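Local coordinates for protein leucine aminopeptidase 2 (Saccharomyces cerevisiae, PDB 2XQ0) that cleaves amino-terminal residues from short peptides, chiefly di- and tripeptides, as a zinc aminopeptidase of the M1 family with weak epoxide hydrolase activity, at residues I171-S180 with L206-L214. Numbering follows the deposited sequence.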
ATOM      1  N   ILE A 171     -13.295 -20.118   9.383  1.00 24.84           N
ATOM      2  CA  ILE A 171     -13.252 -20.192   7.937  1.00 24.00           C
ATOM      3  C   ILE A 171     -13.053 -21.635   7.514  1.00 26.75           C
ATOM      4  O   ILE A 171     -12.050 -22.257   7.831  1.00 24.29           O
ATOM      5  CB  ILE A 171     -12.155 -19.308   7.354  1.00 24.99           C
ATOM      6  CG1 ILE A 171     -12.316 -17.878   7.883  1.00 24.44           C
ATOM      7  CG2 ILE A 171     -12.223 -19.324   5.837  1.00 29.60           C
ATOM      8  CD1 ILE A 171     -11.210 -16.948   7.505  1.00 36.08           C
ATOM      9  N   GLU A 172     -14.035 -22.171   6.811  1.00 21.06           N
ATOM     10  CA  GLU A 172     -13.937 -23.542   6.324  1.00 25.72           C
ATOM     11  C   GLU A 172     -13.357 -23.506   4.913  1.00 26.96           C
ATOM     12  O   GLU A 172     -13.795 -22.714   4.089  1.00 29.58           O
ATOM     13  CB  GLU A 172     -15.325 -24.171   6.320  1.00 25.85           C
ATOM     14  CG  GLU A 172     -15.332 -25.633   5.923  1.00 38.59           C
ATOM     15  CD  GLU A 172     -16.726 -26.219   5.945  1.00 54.26           C
ATOM     16  OE1 GLU A 172     -17.697 -25.438   5.821  1.00 51.02           O
ATOM     17  OE2 GLU A 172     -16.844 -27.457   6.079  1.00 64.73           O
ATOM     18  N   SER A 173     -12.364 -24.345   4.651  1.00 25.11           N
ATOM     19  CA  SER A 173     -11.740 -24.424   3.329  1.00 23.05           C
ATOM     20  C   SER A 173     -11.099 -25.792   3.142  1.00 29.10           C
ATOM     21  O   SER A 173     -10.631 -26.390   4.107  1.00 30.52           O
ATOM     22  CB  SER A 173     -10.660 -23.344   3.184  1.00 27.91           C
ATOM     23  OG  SER A 173     -10.088 -23.359   1.880  1.00 29.12           O
ATOM     24  N   PRO A 174     -11.066 -26.299   1.898  1.00 35.73           N
ATOM     25  CA  PRO A 174     -10.337 -27.555   1.684  1.00 37.65           C
ATOM     26  C   PRO A 174      -8.830 -27.352   1.622  1.00 37.06           C
ATOM     27  O   PRO A 174      -8.118 -28.329   1.438  1.00 30.17           O
ATOM     28  CB  PRO A 174     -10.861 -28.042   0.331  1.00 37.38           C
ATOM     29  CG  PRO A 174     -11.300 -26.799  -0.369  1.00 39.41           C
ATOM     30  CD  PRO A 174     -11.807 -25.869   0.697  1.00 34.74           C
ATOM     31  N   LEU A 175      -8.364 -26.107   1.758  1.00 34.67           N
ATOM     32  CA  LEU A 175      -6.932 -25.778   1.770  1.00 30.71           C
ATOM     33  C   LEU A 175      -6.626 -24.832   2.939  1.00 26.38           C
ATOM     34  O   LEU A 175      -7.529 -24.168   3.439  1.00 28.01           O
ATOM     35  CB  LEU A 175      -6.529 -25.108   0.450  1.00 28.43           C
ATOM     36  CG  LEU A 175      -6.597 -25.952  -0.830  1.00 34.27           C
ATOM     37  CD1 LEU A 175      -6.471 -25.094  -2.081  1.00 35.06           C
ATOM     38  CD2 LEU A 175      -5.516 -27.031  -0.823  1.00 34.45           C
ATOM     39  N   PRO A 176      -5.365 -24.786   3.384  1.00 25.38           N
ATOM     40  CA  PRO A 176      -4.940 -23.864   4.451  1.00 26.79           C
ATOM     41  C   PRO A 176      -5.451 -22.408   4.297  1.00 25.40           C
ATOM     42  O   PRO A 176      -5.600 -21.886   3.193  1.00 27.30           O
ATOM     43  CB  PRO A 176      -3.414 -23.933   4.366  1.00 20.18           C
ATOM     44  CG  PRO A 176      -3.143 -25.390   3.948  1.00 28.22           C
ATOM     45  CD  PRO A 176      -4.284 -25.725   2.999  1.00 27.72           C
ATOM     46  N   VAL A 177      -5.741 -21.778   5.425  1.00 25.63           N
ATOM     47  CA  VAL A 177      -6.267 -20.419   5.449  1.00 26.91           C
ATOM     48  C   VAL A 177      -5.398 -19.595   6.374  1.00 22.84           C
ATOM     49  O   VAL A 177      -5.030 -20.053   7.461  1.00 24.59           O
ATOM     50  CB  VAL A 177      -7.717 -20.356   6.015  1.00 22.39           C
ATOM     51  CG1 VAL A 177      -8.181 -18.900   6.213  1.00 19.08           C
ATOM     52  CG2 VAL A 177      -8.693 -21.113   5.134  1.00 26.60           C
ATOM     53  N   VAL A 178      -5.063 -18.390   5.943  1.00 20.54           N
ATOM     54  CA  VAL A 178      -4.547 -17.401   6.875  1.00 23.68           C
ATOM     55  C   VAL A 178      -5.509 -16.219   6.934  1.00 25.07           C
ATOM     56  O   VAL A 178      -6.271 -15.974   5.992  1.00 23.01           O
ATOM     57  CB  VAL A 178      -3.137 -16.940   6.529  1.00 23.22           C
ATOM     58  CG1 VAL A 178      -2.185 -18.142   6.493  1.00 29.59           C
ATOM     59  CG2 VAL A 178      -3.141 -16.196   5.201  1.00 28.23           C
ATOM     60  N   PHE A 179      -5.480 -15.514   8.059  1.00 18.47           N
ATOM     61  CA  PHE A 179      -6.450 -14.482   8.371  1.00 21.88           C
ATOM     62  C   PHE A 179      -5.725 -13.399   9.160  1.00 23.67           C
ATOM     63  O   PHE A 179      -4.712 -13.672   9.794  1.00 22.27           O
ATOM     64  CB  PHE A 179      -7.577 -15.067   9.223  1.00 25.86           C
ATOM     65  CG  PHE A 179      -8.588 -14.049   9.686  1.00 24.43           C
ATOM     66  CD1 PHE A 179      -9.616 -13.645   8.848  1.00 21.58           C
ATOM     67  CD2 PHE A 179      -8.521 -13.519  10.972  1.00 26.10           C
ATOM     68  CE1 PHE A 179     -10.551 -12.685   9.266  1.00 21.00           C
ATOM     69  CE2 PHE A 179      -9.438 -12.575  11.403  1.00 28.96           C
ATOM     70  CZ  PHE A 179     -10.466 -12.165  10.562  1.00 25.51           C
ATOM     71  N   SER A 180      -6.257 -12.184   9.123  1.00 21.65           N
ATOM     72  CA  SER A 180      -5.705 -11.068   9.879  1.00 16.75           C
ATOM     73  C   SER A 180      -6.082 -11.154  11.356  1.00 17.66           C
ATOM     74  O   SER A 180      -6.803 -10.291  11.893  1.00 24.66           O
ATOM     75  CB  SER A 180      -6.241  -9.768   9.304  1.00 18.25           C
ATOM     76  OG  SER A 180      -7.660  -9.805   9.262  1.00 24.81           O
ATOM     77  N   LEU A 206      -9.024  -3.539   6.987  1.00 13.27           N
ATOM     78  CA  LEU A 206      -7.823  -4.272   7.408  1.00 13.48           C
ATOM     79  C   LEU A 206      -8.027  -5.790   7.443  1.00 19.66           C
ATOM     80  O   LEU A 206      -7.074  -6.550   7.633  1.00 18.36           O
ATOM     81  CB  LEU A 206      -7.354  -3.798   8.780  1.00 16.39           C
ATOM     82  CG  LEU A 206      -6.720  -2.403   8.767  1.00 26.34           C
ATOM     83  CD1 LEU A 206      -6.330  -1.989  10.173  1.00 28.15           C
ATOM     84  CD2 LEU A 206      -5.507  -2.416   7.871  1.00 23.73           C
ATOM     85  N   ILE A 207      -9.267  -6.230   7.272  1.00 18.75           N
ATOM     86  CA  ILE A 207      -9.519  -7.659   7.244  1.00 21.30           C
ATOM     87  C   ILE A 207      -8.757  -8.255   6.079  1.00 16.51           C
ATOM     88  O   ILE A 207      -8.694  -7.674   4.987  1.00 20.43           O
ATOM     89  CB  ILE A 207     -11.002  -8.002   7.144  1.00 24.95           C
ATOM     90  CG1 ILE A 207     -11.698  -7.680   8.471  1.00 24.90           C
ATOM     91  CG2 ILE A 207     -11.188  -9.480   6.798  1.00 27.84           C
ATOM     92  CD1 ILE A 207     -11.203  -8.566   9.613  1.00 22.69           C
ATOM     93  N   GLY A 208      -8.136  -9.399   6.335  1.00 15.80           N
ATOM     94  CA  GLY A 208      -7.384 -10.087   5.306  1.00 27.35           C
ATOM     95  C   GLY A 208      -7.653 -11.571   5.367  1.00 24.08           C
ATOM     96  O   GLY A 208      -7.759 -12.146   6.458  1.00 23.15           O
ATOM     97  N   ILE A 209      -7.803 -12.184   4.198  1.00 19.93           N
ATOM     98  CA  ILE A 209      -7.965 -13.634   4.131  1.00 16.03           C
ATOM     99  C   ILE A 209      -7.255 -14.179   2.908  1.00 16.39           C
ATOM    100  O   ILE A 209      -7.277 -13.560   1.838  1.00 21.58           O
ATOM    101  CB  ILE A 209      -9.465 -14.031   4.089  1.00 16.56           C
ATOM    102  CG1 ILE A 209      -9.609 -15.556   4.045  1.00 31.86           C
ATOM    103  CG2 ILE A 209     -10.124 -13.444   2.864  1.00 35.95           C
ATOM    104  CD1 ILE A 209     -11.026 -16.031   4.283  1.00 46.47           C
ATOM    105  N   ALA A 210      -6.611 -15.332   3.053  1.00 20.91           N
ATOM    106  CA  ALA A 210      -6.080 -16.047   1.885  1.00 18.91           C
ATOM    107  C   ALA A 210      -6.199 -17.538   2.123  1.00 22.21           C
ATOM    108  O   ALA A 210      -6.178 -17.997   3.267  1.00 22.55           O
ATOM    109  CB  ALA A 210      -4.644 -15.680   1.606  1.00 17.21           C
ATOM    110  N   SER A 211      -6.338 -18.291   1.046  1.00 21.85           N
ATOM    111  CA  SER A 211      -6.385 -19.738   1.186  1.00 19.66           C
ATOM    112  C   SER A 211      -5.775 -20.362  -0.023  1.00 23.55           C
ATOM    113  O   SER A 211      -6.050 -19.955  -1.156  1.00 25.48           O
ATOM    114  CB  SER A 211      -7.812 -20.225   1.375  1.00 21.67           C
ATOM    115  OG  SER A 211      -7.841 -21.641   1.525  1.00 29.42           O
ATOM    116  N   GLY A 212      -4.910 -21.325   0.231  1.00 25.40           N
ATOM    117  CA  GLY A 212      -4.288 -22.088  -0.829  1.00 26.87           C
ATOM    118  C   GLY A 212      -3.293 -23.045  -0.238  1.00 23.10           C
ATOM    119  O   GLY A 212      -3.282 -23.287   0.968  1.00 22.90           O
ATOM    120  N   ASP A 213      -2.455 -23.606  -1.101  1.00 30.31           N
ATOM    121  CA  ASP A 213      -1.439 -24.546  -0.657  1.00 38.62           C
ATOM    122  C   ASP A 213      -0.328 -23.782   0.038  1.00 38.28           C
ATOM    123  O   ASP A 213       0.696 -23.465  -0.555  1.00 44.23           O
ATOM    124  CB  ASP A 213      -0.885 -25.349  -1.839  1.00 36.41           C
ATOM    125  CG  ASP A 213       0.136 -26.372  -1.411  1.00 47.43           C
ATOM    126  OD1 ASP A 213       0.197 -26.665  -0.200  1.00 46.68           O
ATOM    127  OD2 ASP A 213       0.880 -26.872  -2.283  1.00 49.32           O
ATOM    128  N   LEU A 214      -0.541 -23.499   1.311  1.00 34.30           N
ATOM    129  CA  LEU A 214       0.377 -22.673   2.079  1.00 31.90           C
ATOM    130  C   LEU A 214       1.129 -23.513   3.093  1.00 37.17           C
ATOM    131  O   LEU A 214       0.543 -24.327   3.812  1.00 45.03           O
ATOM    132  CB  LEU A 214      -0.411 -21.598   2.821  1.00 27.37           C
ATOM    133  CG  LEU A 214      -1.133 -20.554   1.967  1.00 29.76           C
ATOM    134  CD1 LEU A 214      -1.899 -19.582   2.849  1.00 40.70           C
ATOM    135  CD2 LEU A 214      -0.120 -19.809   1.111  1.00 37.90           C
TER
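F179 sets its ring obliquely against the carbonyl oxygen of G208, CD1 lying 3.4 Å from G208 O, while CZ meets I207 CD1. With CG anti to the backbone N (chi1 176°), the ring is carried along the strand pair to I207, and S180 OG lies over the centre of one of its faces. That hydroxyl takes the N-H of G208 (OG to N, 3.0 Å), and S180 N bonds back to G208 O. Were F179 replaced by an alanine, I207 CD1 would probably lose its ring partner and S180 OG the face it sits over. Strands 177-179 and 209-211 run antiparallel at 168°, and V178 and A210 form the hydrogen-bonded pair, V178 N to A210 O measuring 2.9 Å. I209, on the same face as F179, meets I171 of strand 165-172 tip to tip, their CD1 atoms a tight 3.4 Å apart, which joins two sheets. P176 O ends the pairing with two donors: G212 N in the carbonyl plane, and S211 OG at 2.8 Å, 48° above it. On the other face, the side chains of V178 and L214 cross at about a right angle. I207 touches L146, a substrate-binding residue, placing this end beside the substrate site. Strand 177-179 edges a four-stranded antiparallel sheet, in which 209-211 also pairs with strand 141-144; V178, A210 and L214 pack on L265 of strand 264-266, whereas V177 and F179 meet F196 of strand 193-199.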